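Local atomic coordinates of PaxB (PDB entry 6EK4), a protein that probably serves as one component of a two-component alpha-helical pore-forming toxin of the YaxAB type. Residues V13-I17 / K335-F339; I29-H34 / T47-S51; I184-Q188 / L250-R254; F200-P205 / G244-L250. All coordinates share one frame; numbering follows the deposited sequence.

Interaction 1 of 4, residues V13-I17 / K335-F339; sequences VYPEI and KQLDF
Y14 places its ring between K335 and F339, which sit one turn apart on helix 326-348. The first kind of interaction is aromatic. The edge of the Y14 ring faces the flat side of F339 in a tilted edge-to-face pair, with ring centroids 5.7 Å apart and planes at 61°. The F339 ring is sent out toward the loop because its CG lies anti to the backbone N (chi1 178°).

The second is cation-pi. K335 NZ stands over a face of Y14, 4.6 Å from the ring centroid and 20° off the normal, across the ring plane from F339. The extended lysine chain runs past the phenol end on its way there, and K335 CD lies 3.6 Å from Y14 OH.

The third is apolar. I17 CD1 reaches the edge of F339 in the ring plane, 3.8 Å from F339 CZ. Y14 CB lies 4.2 Å from F339 CD1. Van der Waals contacts add Q336 CG, 3.5 Å from Y14 OH, and P15 O at the F339 edge, 3.3 Å from F339 CE1.

No hydrogen bond joins the two segments. F312 of helix 247-321 meets both aromatic rings. Between the segments the loop is therefore held by ring, cation-pi and apolar contacts. Polar bonds come from beyond them: Y14 OH bonds to Q315 OE1 of helix 247-321, and I17 O to Q346 NE2 further along helix 326-348.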
loop_
_atom_site.group_PDB
_atom_site.type_symbol
_atom_site.label_atom_id
_atom_site.label_comp_id
_atom_site.label_asym_id
_atom_site.label_seq_id
_atom_site.Cartn_x
_atom_site.Cartn_y
_atom_site.Cartn_z
ATOM N N VAL A 13 14.946 -19.023 25.310
ATOM C CA VAL A 13 15.267 -18.856 23.892
ATOM C C VAL A 13 15.037 -17.403 23.475
ATOM O O VAL A 13 14.037 -16.794 23.855
ATOM C CB VAL A 13 14.441 -19.817 22.997
ATOM C CG1 VAL A 13 12.949 -19.501 23.056
ATOM C CG2 VAL A 13 14.942 -19.778 21.559
ATOM N N TYR A 14 15.977 -16.854 22.706
ATOM C CA TYR A 14 15.868 -15.484 22.212
ATOM C C TYR A 14 15.041 -15.453 20.925
ATOM O O TYR A 14 15.092 -16.401 20.140
ATOM C CB TYR A 14 17.251 -14.881 21.942
ATOM C CG TYR A 14 18.204 -14.853 23.129
ATOM C CD1 TYR A 14 17.739 -14.696 24.436
ATOM C CD2 TYR A 14 19.579 -14.944 22.933
ATOM C CE1 TYR A 14 18.617 -14.659 25.509
ATOM C CE2 TYR A 14 20.462 -14.905 23.999
ATOM C CZ TYR A 14 19.978 -14.763 25.285
ATOM O OH TYR A 14 20.858 -14.724 26.343
ATOM N N PRO A 15 14.275 -14.367 20.700
ATOM C CA PRO A 15 13.511 -14.250 19.453
ATOM C C PRO A 15 14.396 -14.052 18.221
ATOM O O PRO A 15 15.428 -13.387 18.307
ATOM C CB PRO A 15 12.647 -12.996 19.673
ATOM C CG PRO A 15 12.678 -12.732 21.138
ATOM C CD PRO A 15 13.993 -13.252 21.624
ATOM N N GLU A 16 13.991 -14.628 17.090
ATOM C CA GLU A 16 14.663 -14.384 15.815
ATOM C C GLU A 16 14.080 -13.112 15.208
ATOM O O GLU A 16 12.894 -13.065 14.879
ATOM C CB GLU A 16 14.482 -15.572 14.863
ATOM C CG GLU A 16 15.323 -15.510 13.586
ATOM C CD GLU A 16 16.799 -15.830 13.799
ATOM O OE1 GLU A 16 17.535 -15.905 12.790
ATOM O OE2 GLU A 16 17.236 -16.008 14.958
ATOM N N ILE A 17 14.916 -12.085 15.072
ATOM C CA ILE A 17 14.475 -10.772 14.606
ATOM C C ILE A 17 15.148 -10.425 13.280
ATOM O O ILE A 17 16.365 -10.548 13.141
ATOM C CB ILE A 17 14.793 -9.668 15.643
ATOM C CG1 ILE A 17 14.341 -10.107 17.042
ATOM C CG2 ILE A 17 14.123 -8.354 15.253
ATOM C CD1 ILE A 17 14.588 -9.085 18.132
ATOM N N LYS A 335 26.375 -14.800 25.186
ATOM C CA LYS A 335 25.204 -15.211 24.410
ATOM C C LYS A 335 24.386 -13.980 24.014
ATOM O O LYS A 335 23.922 -13.872 22.877
ATOM C CB LYS A 335 24.338 -16.192 25.206
ATOM C CG LYS A 335 23.460 -17.082 24.341
ATOM C CD LYS A 335 22.404 -17.799 25.166
ATOM C CE LYS A 335 21.496 -18.643 24.285
ATOM N NZ LYS A 335 20.315 -19.159 25.030
ATOM N N GLN A 336 24.222 -13.058 24.962
ATOM C CA GLN A 336 23.549 -11.783 24.706
ATOM C C GLN A 336 24.330 -10.910 23.725
ATOM O O GLN A 336 23.735 -10.203 22.914
ATOM C CB GLN A 336 23.329 -11.012 26.012
ATOM C CG GLN A 336 22.202 -11.557 26.874
ATOM C CD GLN A 336 21.938 -10.711 28.107
ATOM O OE1 GLN A 336 22.449 -9.599 28.238
ATOM N NE2 GLN A 336 21.128 -11.236 29.019
ATOM N N LEU A 337 25.657 -10.955 23.807
ATOM C CA LEU A 337 26.507 -10.194 22.891
ATOM C C LEU A 337 26.459 -10.756 21.471
ATOM O O LEU A 337 26.359 -9.994 20.509
ATOM C CB LEU A 337 27.952 -10.144 23.396
ATOM C CG LEU A 337 28.236 -9.120 24.501
ATOM C CD1 LEU A 337 29.625 -9.335 25.082
ATOM C CD2 LEU A 337 28.082 -7.692 23.989
ATOM N N ASP A 338 26.525 -12.081 21.343
ATOM C CA ASP A 338 26.406 -12.743 20.036
ATOM C C ASP A 338 25.083 -12.407 19.347
ATOM O O ASP A 338 25.030 -12.286 18.122
ATOM C CB ASP A 338 26.535 -14.267 20.178
ATOM C CG ASP A 338 27.967 -14.722 20.412
ATOM O OD1 ASP A 338 28.864 -13.866 20.571
ATOM O OD2 ASP A 338 28.195 -15.951 20.439
ATOM N N PHE A 339 24.024 -12.264 20.140
ATOM C CA PHE A 339 22.719 -11.854 19.628
ATOM C C PHE A 339 22.762 -10.430 19.075
ATOM O O PHE A 339 22.178 -10.150 18.029
ATOM C CB PHE A 339 21.661 -11.956 20.729
ATOM C CG PHE A 339 20.295 -11.498 20.306
ATOM C CD1 PHE A 339 19.486 -12.317 19.537
ATOM C CD2 PHE A 339 19.819 -10.246 20.677
ATOM C CE1 PHE A 339 18.227 -11.899 19.144
ATOM C CE2 PHE A 339 18.560 -9.822 20.289
ATOM C CZ PHE A 339 17.762 -10.651 19.519
#

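Interaction 2 of 4, residues I29-H34 / T47-S51; sequences IWRLSH and TLRIS
An antiparallel helical hairpin brings S33 of helix 19-35 against T47 and S51 of helix 42-73. The short axes run at 162° and approach to 9.0 Å. Small side chains fill the middle. S33 OG lies 3.6 Å from S51 CB, and S33 CB packs on the carbonyl of T47. I29 CG2 rests on the backbone of the partner helix, 3.6 Å from S51 CA, and also touches I50 CG2. Helix 247-321 packs on this hairpin, with I29 touching E294 and L298.

The serine hydroxyls do not bond across the hairpin. S33 OG and S51 OG both sit between backbone N and carbonyl carbon (chi1 62° for S33), which turns them back to their own helix. S33 OG lies close to the carbonyls of I29 and W30, and S51 OG donates to L48 O at 3.0 Å. This is consistent with a close approach of the helices.

The surface side is aromatic. H34 ND1 donates to W30 O at 2.7 Å in a nearly straight bond (172°). H34 CE1 then lies over the centre of the W30 ring. L48 CD2 makes a CH-pi contact over a face of H34, 4.0 Å from the ring centroid.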
loop_
_atom_site.group_PDB
_atom_site.type_symbol
_atom_site.label_atom_id
_atom_site.label_comp_id
_atom_site.label_asym_id
_atom_site.label_seq_id
_atom_site.Cartn_x
_atom_site.Cartn_y
_atom_site.Cartn_z
ATOM N N ILE A 29 6.241 2.526 4.297
ATOM C CA ILE A 29 5.210 3.393 4.870
ATOM C C ILE A 29 5.451 4.848 4.464
ATOM O O ILE A 29 4.506 5.563 4.133
ATOM C CB ILE A 29 5.128 3.248 6.408
ATOM C CG1 ILE A 29 4.486 1.904 6.770
ATOM C CG2 ILE A 29 4.312 4.377 7.024
ATOM C CD1 ILE A 29 4.683 1.483 8.212
ATOM N N TRP A 30 6.712 5.276 4.483
ATOM C CA TRP A 30 7.077 6.622 4.037
ATOM C C TRP A 30 6.688 6.844 2.577
ATOM O O TRP A 30 6.056 7.845 2.240
ATOM C CB TRP A 30 8.581 6.858 4.209
ATOM C CG TRP A 30 9.020 8.230 3.790
ATOM C CD1 TRP A 30 9.469 8.610 2.556
ATOM C CD2 TRP A 30 9.045 9.405 4.605
ATOM N NE1 TRP A 30 9.772 9.950 2.555
ATOM C CE2 TRP A 30 9.522 10.461 3.801
ATOM C CE3 TRP A 30 8.710 9.668 5.939
ATOM C CZ2 TRP A 30 9.673 11.762 4.288
ATOM C CZ3 TRP A 30 8.861 10.960 6.422
ATOM C CH2 TRP A 30 9.339 11.990 5.597
ATOM N N ARG A 31 7.076 5.905 1.720
ATOM C CA ARG A 31 6.788 5.985 0.289
ATOM C C ARG A 31 5.284 6.019 0.019
ATOM O O ARG A 31 4.810 6.837 -0.771
ATOM C CB ARG A 31 7.426 4.798 -0.442
ATOM C CG ARG A 31 7.273 4.828 -1.957
ATOM C CD ARG A 31 8.058 3.707 -2.625
ATOM N NE ARG A 31 7.834 2.407 -1.988
ATOM C CZ ARG A 31 6.733 1.664 -2.117
ATOM N NH1 ARG A 31 5.709 2.073 -2.865
ATOM N NH2 ARG A 31 6.651 0.499 -1.483
ATOM N N LEU A 32 4.546 5.131 0.680
ATOM C CA LEU A 32 3.097 5.038 0.500
ATOM C C LEU A 32 2.348 6.236 1.079
ATOM O O LEU A 32 1.369 6.690 0.496
ATOM C CB LEU A 32 2.560 3.744 1.122
ATOM C CG LEU A 32 2.938 2.456 0.384
ATOM C CD1 LEU A 32 2.731 1.245 1.278
ATOM C CD2 LEU A 32 2.150 2.309 -0.909
ATOM N N SER A 33 2.811 6.750 2.217
ATOM C CA SER A 33 2.141 7.871 2.882
ATOM C C SER A 33 2.243 9.188 2.110
ATOM O O SER A 33 1.486 10.119 2.385
ATOM C CB SER A 33 2.698 8.071 4.294
ATOM O OG SER A 33 4.077 8.394 4.256
ATOM N N HIS A 34 3.171 9.269 1.157
ATOM C CA HIS A 34 3.376 10.489 0.369
ATOM C C HIS A 34 2.792 10.430 -1.048
ATOM O O HIS A 34 2.473 11.471 -1.623
ATOM C CB HIS A 34 4.867 10.833 0.317
ATOM C CG HIS A 34 5.406 11.341 1.617
ATOM N ND1 HIS A 34 5.874 10.504 2.608
ATOM C CD2 HIS A 34 5.536 12.600 2.097
ATOM C CE1 HIS A 34 6.275 11.227 3.638
ATOM N NE2 HIS A 34 6.081 12.501 3.354
ATOM N N THR A 47 -1.723 9.143 8.272
ATOM C CA THR A 47 -0.698 8.324 7.622
ATOM C C THR A 47 0.690 8.947 7.768
ATOM O O THR A 47 1.683 8.231 7.904
ATOM C CB THR A 47 -0.999 8.104 6.126
ATOM O OG1 THR A 47 -1.318 9.355 5.508
ATOM C CG2 THR A 47 -2.163 7.139 5.949
ATOM N N LEU A 48 0.753 10.276 7.744
ATOM C CA LEU A 48 2.009 10.989 7.977
ATOM C C LEU A 48 2.477 10.847 9.429
ATOM O O LEU A 48 3.679 10.837 9.690
ATOM C CB LEU A 48 1.879 12.471 7.602
ATOM C CG LEU A 48 1.706 12.772 6.109
ATOM C CD1 LEU A 48 1.319 14.229 5.898
ATOM C CD2 LEU A 48 2.964 12.433 5.322
ATOM N N ARG A 49 1.534 10.738 10.365
ATOM C CA ARG A 49 1.870 10.468 11.765
ATOM C C ARG A 49 2.484 9.081 11.920
ATOM O O ARG A 49 3.438 8.901 12.678
ATOM C CB ARG A 49 0.635 10.567 12.664
ATOM C CG ARG A 49 0.066 11.965 12.830
ATOM C CD ARG A 49 -1.205 11.921 13.662
ATOM N NE ARG A 49 -1.972 13.162 13.595
ATOM C CZ ARG A 49 -3.220 13.306 14.041
ATOM N NH1 ARG A 49 -3.866 12.285 14.597
ATOM N NH2 ARG A 49 -3.831 14.479 13.928
ATOM N N ILE A 50 1.927 8.106 11.205
ATOM C CA ILE A 50 2.407 6.724 11.270
ATOM C C ILE A 50 3.817 6.611 10.690
ATOM O O ILE A 50 4.670 5.943 11.272
ATOM C CB ILE A 50 1.445 5.745 10.551
ATOM C CG1 ILE A 50 0.109 5.668 11.301
ATOM C CG2 ILE A 50 2.053 4.351 10.461
ATOM C CD1 ILE A 50 -1.024 5.083 10.485
ATOM N N SER A 51 4.063 7.271 9.559
ATOM C CA SER A 51 5.391 7.256 8.937
ATOM C C SER A 51 6.434 7.958 9.809
ATOM O O SER A 51 7.580 7.516 9.883
ATOM C CB SER A 51 5.357 7.899 7.548
ATOM O OG SER A 51 5.266 9.311 7.635
#

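Interaction 3 of 4, residues I184-Q188 / L250-R254; sequences IIESQ and LADAR
R254 sends its side chain across to Q188 because CG is anti to the backbone N (chi1 174°) and the chain stays extended as far as NE. Q188 has CG beside its own backbone N and is also extended beyond CG, which carries its amide between the two helices. R254 NH1 donates to Q188 OE1 at 3.2 Å with an angle of 152°. The oxygen lies in the guanidinium plane, and the nitrogen lies in the carbonyl plane of the amide, although the two flat groups are strongly turned against each other. I185 covers one face of the guanidinium, with its CG1 3.8 Å from R254 NH1. R254 NE has a further, long and weak ion pair with D258. The other end of the amide lies on A251, where Q188 NE2 is 3.7 Å from A251 CA.

The contact belongs to the long antiparallel pair formed by helices 149-193 and 247-321. Here the short axes run at 153° and are 10.4 Å apart at closest approach. L250 fills this gap, sliding past I184 and Q188 in the opposite direction. L250 CD1 meets I184 CG2 at 3.8 Å, and L250 CD2 meets Q188 CG at 3.6 Å. I184 CD1 reaches A253 CB on the next turn. Helix 217-237 borders this apolar side through I233 and A234, and S187 OG bonds to A226 O of the same helix.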
loop_
_atom_site.group_PDB
_atom_site.type_symbol
_atom_site.label_atom_id
_atom_site.label_comp_id
_atom_site.label_asym_id
_atom_site.label_seq_id
_atom_site.Cartn_x
_atom_site.Cartn_y
_atom_site.Cartn_z
ATOM N N ILE A 184 -27.693 7.325 -43.579
ATOM C CA ILE A 184 -28.249 8.552 -44.152
ATOM C C ILE A 184 -27.221 9.261 -45.039
ATOM O O ILE A 184 -27.575 9.826 -46.073
ATOM C CB ILE A 184 -28.758 9.508 -43.046
ATOM C CG1 ILE A 184 -29.968 8.888 -42.339
ATOM C CG2 ILE A 184 -29.125 10.873 -43.622
ATOM C CD1 ILE A 184 -30.451 9.662 -41.131
ATOM N N ILE A 185 -25.955 9.229 -44.635
ATOM C CA ILE A 185 -24.878 9.824 -45.431
ATOM C C ILE A 185 -24.740 9.112 -46.781
ATOM O O ILE A 185 -24.540 9.764 -47.806
ATOM C CB ILE A 185 -23.533 9.824 -44.665
ATOM C CG1 ILE A 185 -23.598 10.820 -43.500
ATOM C CG2 ILE A 185 -22.374 10.191 -45.589
ATOM C CD1 ILE A 185 -22.528 10.623 -42.448
ATOM N N GLU A 186 -24.854 7.785 -46.776
ATOM C CA GLU A 186 -24.801 7.000 -48.013
ATOM C C GLU A 186 -25.989 7.303 -48.928
ATOM O O GLU A 186 -25.843 7.304 -50.149
ATOM C CB GLU A 186 -24.747 5.498 -47.707
ATOM C CG GLU A 186 -23.448 5.030 -47.062
ATOM C CD GLU A 186 -22.337 4.761 -48.064
ATOM O OE1 GLU A 186 -21.560 3.807 -47.845
ATOM O OE2 GLU A 186 -22.234 5.497 -49.069
ATOM N N SER A 187 -27.155 7.555 -48.334
ATOM C CA SER A 187 -28.344 7.950 -49.094
ATOM C C SER A 187 -28.135 9.284 -49.797
ATOM O O SER A 187 -28.473 9.432 -50.969
ATOM C CB SER A 187 -29.571 8.045 -48.184
ATOM O OG SER A 187 -30.014 6.759 -47.806
ATOM N N GLN A 188 -27.585 10.252 -49.071
ATOM C CA GLN A 188 -27.284 11.563 -49.640
ATOM C C GLN A 188 -26.269 11.463 -50.777
ATOM O O GLN A 188 -26.411 12.136 -51.797
ATOM C CB GLN A 188 -26.772 12.512 -48.553
ATOM C CG GLN A 188 -27.853 12.966 -47.584
ATOM C CD GLN A 188 -27.319 13.840 -46.464
ATOM O OE1 GLN A 188 -26.244 13.586 -45.917
ATOM N NE2 GLN A 188 -28.078 14.873 -46.108
ATOM N N LEU A 250 -34.167 14.832 -44.831
ATOM C CA LEU A 250 -33.081 13.858 -44.699
ATOM C C LEU A 250 -31.872 14.493 -44.004
ATOM O O LEU A 250 -31.269 13.886 -43.119
ATOM C CB LEU A 250 -32.678 13.315 -46.075
ATOM C CG LEU A 250 -31.728 12.115 -46.113
ATOM C CD1 LEU A 250 -32.392 10.875 -45.537
ATOM C CD2 LEU A 250 -31.261 11.855 -47.537
ATOM N N ALA A 251 -31.529 15.713 -44.414
ATOM C CA ALA A 251 -30.442 16.475 -43.793
ATOM C C ALA A 251 -30.805 16.904 -42.371
ATOM O O ALA A 251 -29.948 16.934 -41.486
ATOM C CB ALA A 251 -30.101 17.693 -44.637
ATOM N N ASP A 252 -32.076 17.243 -42.165
ATOM C CA ASP A 252 -32.595 17.582 -40.840
ATOM C C ASP A 252 -32.521 16.381 -39.890
ATOM O O ASP A 252 -32.235 16.540 -38.703
ATOM C CB ASP A 252 -34.042 18.081 -40.956
ATOM C CG ASP A 252 -34.631 18.515 -39.621
ATOM O OD1 ASP A 252 -33.892 19.087 -38.790
ATOM O OD2 ASP A 252 -35.842 18.291 -39.410
ATOM N N ALA A 253 -32.781 15.186 -40.420
ATOM C CA ALA A 253 -32.701 13.950 -39.637
ATOM C C ALA A 253 -31.268 13.637 -39.207
ATOM O O ALA A 253 -31.038 13.156 -38.096
ATOM C CB ALA A 253 -33.275 12.784 -40.430
ATOM N N ARG A 254 -30.312 13.903 -40.095
ATOM C CA ARG A 254 -28.893 13.730 -39.785
ATOM C C ARG A 254 -28.437 14.724 -38.716
ATOM O O ARG A 254 -27.647 14.375 -37.839
ATOM C CB ARG A 254 -28.041 13.894 -41.053
ATOM C CG ARG A 254 -26.538 13.867 -40.808
ATOM C CD ARG A 254 -25.751 14.042 -42.096
ATOM N NE ARG A 254 -24.381 14.487 -41.839
ATOM C CZ ARG A 254 -23.479 14.749 -42.785
ATOM N NH1 ARG A 254 -23.781 14.609 -44.073
ATOM N NH2 ARG A 254 -22.262 15.153 -42.440
#

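Interaction 4 of 4, residues F200-P205 / G244-L250; sequences FKDYIP and GLKYIEL
Y203 and K246 form a single antiparallel beta bridge just where helix 247-321 begins, with K246 at the N-cap position. It is a non-hydrogen-bonded pair with a backbone bond to each side. I204 N donates to L245 O at 2.8 Å in a straight line, and Y247 N donates to D202 O at 3.2 Å.

The tight part surrounds the Y247 ring. Its CG lies anti to the carbonyl carbon (chi1 -58°), which takes the ring back over the 200-205 loop. Y247 CD1 meets I204 CG1 at 3.4 Å, and I204 N lies over the same ring. F200 O sits at the ring edge, in plane. The hydroxyl ends among loop carbonyls, with Y247 OH 3.0 Å from F200 O and 3.1 Å from Y203 O. I204 CD1 also packs on L245 CD2, and I227 and V231 of helix 217-237 back this side.

The loose side is the surface, where D202 and Y203 lie. There K246 CG makes a CH-pi contact over a face of the Y203 ring, 4.1 Å from its centroid. One water joins I204 O to L245 N, and another donates to D202 O at 3.1 Å and accepts from I248 N.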
loop_
_atom_site.group_PDB
_atom_site.type_symbol
_atom_site.label_atom_id
_atom_site.label_comp_id
_atom_site.label_asym_id
_atom_site.label_seq_id
_atom_site.Cartn_x
_atom_site.Cartn_y
_atom_site.Cartn_z
ATOM N N PHE A 200 -36.477 14.307 -59.432
ATOM C CA PHE A 200 -37.628 14.226 -58.536
ATOM C C PHE A 200 -37.655 15.441 -57.613
ATOM O O PHE A 200 -36.790 15.589 -56.751
ATOM C CB PHE A 200 -37.574 12.933 -57.715
ATOM C CG PHE A 200 -37.431 11.689 -58.549
ATOM C CD1 PHE A 200 -36.174 11.209 -58.898
ATOM C CD2 PHE A 200 -38.551 10.995 -58.988
ATOM C CE1 PHE A 200 -36.037 10.064 -59.668
ATOM C CE2 PHE A 200 -38.420 9.849 -59.757
ATOM C CZ PHE A 200 -37.162 9.383 -60.098
ATOM N N LYS A 201 -38.648 16.308 -57.802
ATOM C CA LYS A 201 -38.747 17.551 -57.038
ATOM C C LYS A 201 -39.087 17.286 -55.575
ATOM O O LYS A 201 -39.937 16.446 -55.278
ATOM C CB LYS A 201 -39.819 18.469 -57.632
ATOM C CG LYS A 201 -39.539 18.949 -59.045
ATOM C CD LYS A 201 -40.579 19.970 -59.481
ATOM C CE LYS A 201 -40.322 20.470 -60.893
ATOM N NZ LYS A 201 -41.203 21.619 -61.244
ATOM N N ASP A 202 -38.413 18.002 -54.676
ATOM C CA ASP A 202 -38.741 18.021 -53.243
ATOM C C ASP A 202 -38.610 16.672 -52.531
ATOM O O ASP A 202 -37.786 16.527 -51.630
ATOM C CB ASP A 202 -40.148 18.594 -53.016
ATOM C CG ASP A 202 -40.296 20.008 -53.551
ATOM O OD1 ASP A 202 -39.486 20.880 -53.168
ATOM O OD2 ASP A 202 -41.226 20.250 -54.349
ATOM N N TYR A 203 -39.431 15.700 -52.924
ATOM C CA TYR A 203 -39.458 14.393 -52.264
ATOM C C TYR A 203 -38.463 13.406 -52.863
ATOM O O TYR A 203 -38.208 13.413 -54.068
ATOM C CB TYR A 203 -40.870 13.808 -52.305
ATOM C CG TYR A 203 -41.846 14.580 -51.450
ATOM C CD1 TYR A 203 -42.630 15.593 -51.995
ATOM C CD2 TYR A 203 -41.968 14.314 -50.089
ATOM C CE1 TYR A 203 -43.521 16.310 -51.211
ATOM C CE2 TYR A 203 -42.854 15.024 -49.296
ATOM C CZ TYR A 203 -43.629 16.021 -49.861
ATOM O OH TYR A 203 -44.510 16.730 -49.077
ATOM N N ILE A 204 -37.905 12.561 -51.997
ATOM C CA ILE A 204 -36.967 11.517 -52.398
ATOM C C ILE A 204 -37.731 10.456 -53.191
ATOM O O ILE A 204 -38.851 10.104 -52.820
ATOM C CB ILE A 204 -36.290 10.878 -51.158
ATOM C CG1 ILE A 204 -35.357 11.887 -50.481
ATOM C CG2 ILE A 204 -35.498 9.628 -51.526
ATOM C CD1 ILE A 204 -35.044 11.564 -49.037
ATOM N N PRO A 205 -37.139 9.952 -54.292
ATOM C CA PRO A 205 -37.842 8.941 -55.083
ATOM C C PRO A 205 -38.089 7.641 -54.320
ATOM O O PRO A 205 -37.261 7.233 -53.503
ATOM C CB PRO A 205 -36.895 8.691 -56.267
ATOM C CG PRO A 205 -35.559 9.152 -55.799
ATOM C CD PRO A 205 -35.852 10.320 -54.910
ATOM N N GLY A 244 -44.166 10.889 -47.472
ATOM C CA GLY A 244 -42.852 10.706 -48.081
ATOM C C GLY A 244 -41.834 11.652 -47.467
ATOM O O GLY A 244 -42.199 12.603 -46.773
ATOM N N LEU A 245 -40.557 11.394 -47.734
ATOM C CA LEU A 245 -39.464 12.150 -47.127
ATOM C C LEU A 245 -38.869 13.155 -48.109
ATOM O O LEU A 245 -38.558 12.807 -49.249
ATOM C CB LEU A 245 -38.371 11.188 -46.653
ATOM C CG LEU A 245 -37.262 11.760 -45.766
ATOM C CD1 LEU A 245 -37.822 12.263 -44.443
ATOM C CD2 LEU A 245 -36.187 10.711 -45.527
ATOM N N LYS A 246 -38.718 14.402 -47.662
ATOM C CA LYS A 246 -38.055 15.434 -48.457
ATOM C C LYS A 246 -36.542 15.337 -48.291
ATOM O O LYS A 246 -36.055 14.704 -47.354
ATOM C CB LYS A 246 -38.525 16.830 -48.040
ATOM C CG LYS A 246 -40.012 17.079 -48.224
ATOM C CD LYS A 246 -40.312 18.570 -48.251
ATOM C CE LYS A 246 -41.804 18.853 -48.175
ATOM N NZ LYS A 246 -42.113 20.279 -48.481
ATOM N N TYR A 247 -35.803 15.973 -49.196
ATOM C CA TYR A 247 -34.339 15.972 -49.131
ATOM C C TYR A 247 -33.847 16.787 -47.937
ATOM O O TYR A 247 -32.936 16.362 -47.226
ATOM C CB TYR A 247 -33.727 16.515 -50.425
ATOM C CG TYR A 247 -34.128 15.740 -51.661
ATOM C CD1 TYR A 247 -33.652 14.451 -51.886
ATOM C CD2 TYR A 247 -34.980 16.298 -52.607
ATOM C CE1 TYR A 247 -34.020 13.740 -53.016
ATOM C CE2 TYR A 247 -35.354 15.595 -53.738
ATOM C CZ TYR A 247 -34.873 14.317 -53.939
ATOM O OH TYR A 247 -35.244 13.622 -55.065
ATOM N N ILE A 248 -34.453 17.953 -47.721
ATOM C CA ILE A 248 -34.128 18.793 -46.562
ATOM C C ILE A 248 -34.437 18.092 -45.235
ATOM O O ILE A 248 -33.762 18.331 -44.232
ATOM C CB ILE A 248 -34.847 20.166 -46.606
ATOM C CG1 ILE A 248 -36.379 20.013 -46.565
ATOM C CG2 ILE A 248 -34.418 20.954 -47.836
ATOM C CD1 ILE A 248 -36.993 20.231 -45.196
ATOM N N GLU A 249 -35.455 17.233 -45.234
ATOM C CA GLU A 249 -35.813 16.454 -44.046
ATOM C C GLU A 249 -34.781 15.353 -43.771
ATOM O O GLU A 249 -34.545 14.994 -42.618
ATOM C CB GLU A 249 -37.220 15.862 -44.194
ATOM C CG GLU A 249 -38.322 16.914 -44.170
ATOM C CD GLU A 249 -39.699 16.359 -44.494
ATOM O OE1 GLU A 249 -39.894 15.128 -44.409
ATOM O OE2 GLU A 249 -40.595 17.162 -44.832
ATOM N N LEU A 250 -34.167 14.832 -44.831
ATOM C CA LEU A 250 -33.081 13.858 -44.699
ATOM C C LEU A 250 -31.872 14.493 -44.004
ATOM O O LEU A 250 -31.269 13.886 -43.119
ATOM C CB LEU A 250 -32.678 13.315 -46.075
ATOM C CG LEU A 250 -31.728 12.115 -46.113
ATOM C CD1 LEU A 250 -32.392 10.875 -45.537
ATOM C CD2 LEU A 250 -31.261 11.855 -47.537
HETATM O O HOH W 1 -36.374 18.822 -50.083
HETATM O O HOH W 2 -39.596 10.036 -49.880
#

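Interactions 3 and 4 share L250 and helix 247-321, with centres 11 Å apart near one end of the long molecule. Interaction 1 lies across the chain's centre from both, about 86 Å from interaction 3 between centres. Interaction 2 is nearest the middle of the chain. Interactions 2 and 3 are buried helix-helix contacts. Interaction 2 relies on small side chains without a hydrogen bond between its segments, interaction 3 on leucine, isoleucine and a glutamine-arginine bond. The other two are only partly buried. Interaction 1 joins a loop to a helix through rings and a lysine; interaction 4 joins a loop to the start of a helix and the turn before it, adding backbone bonds and waters.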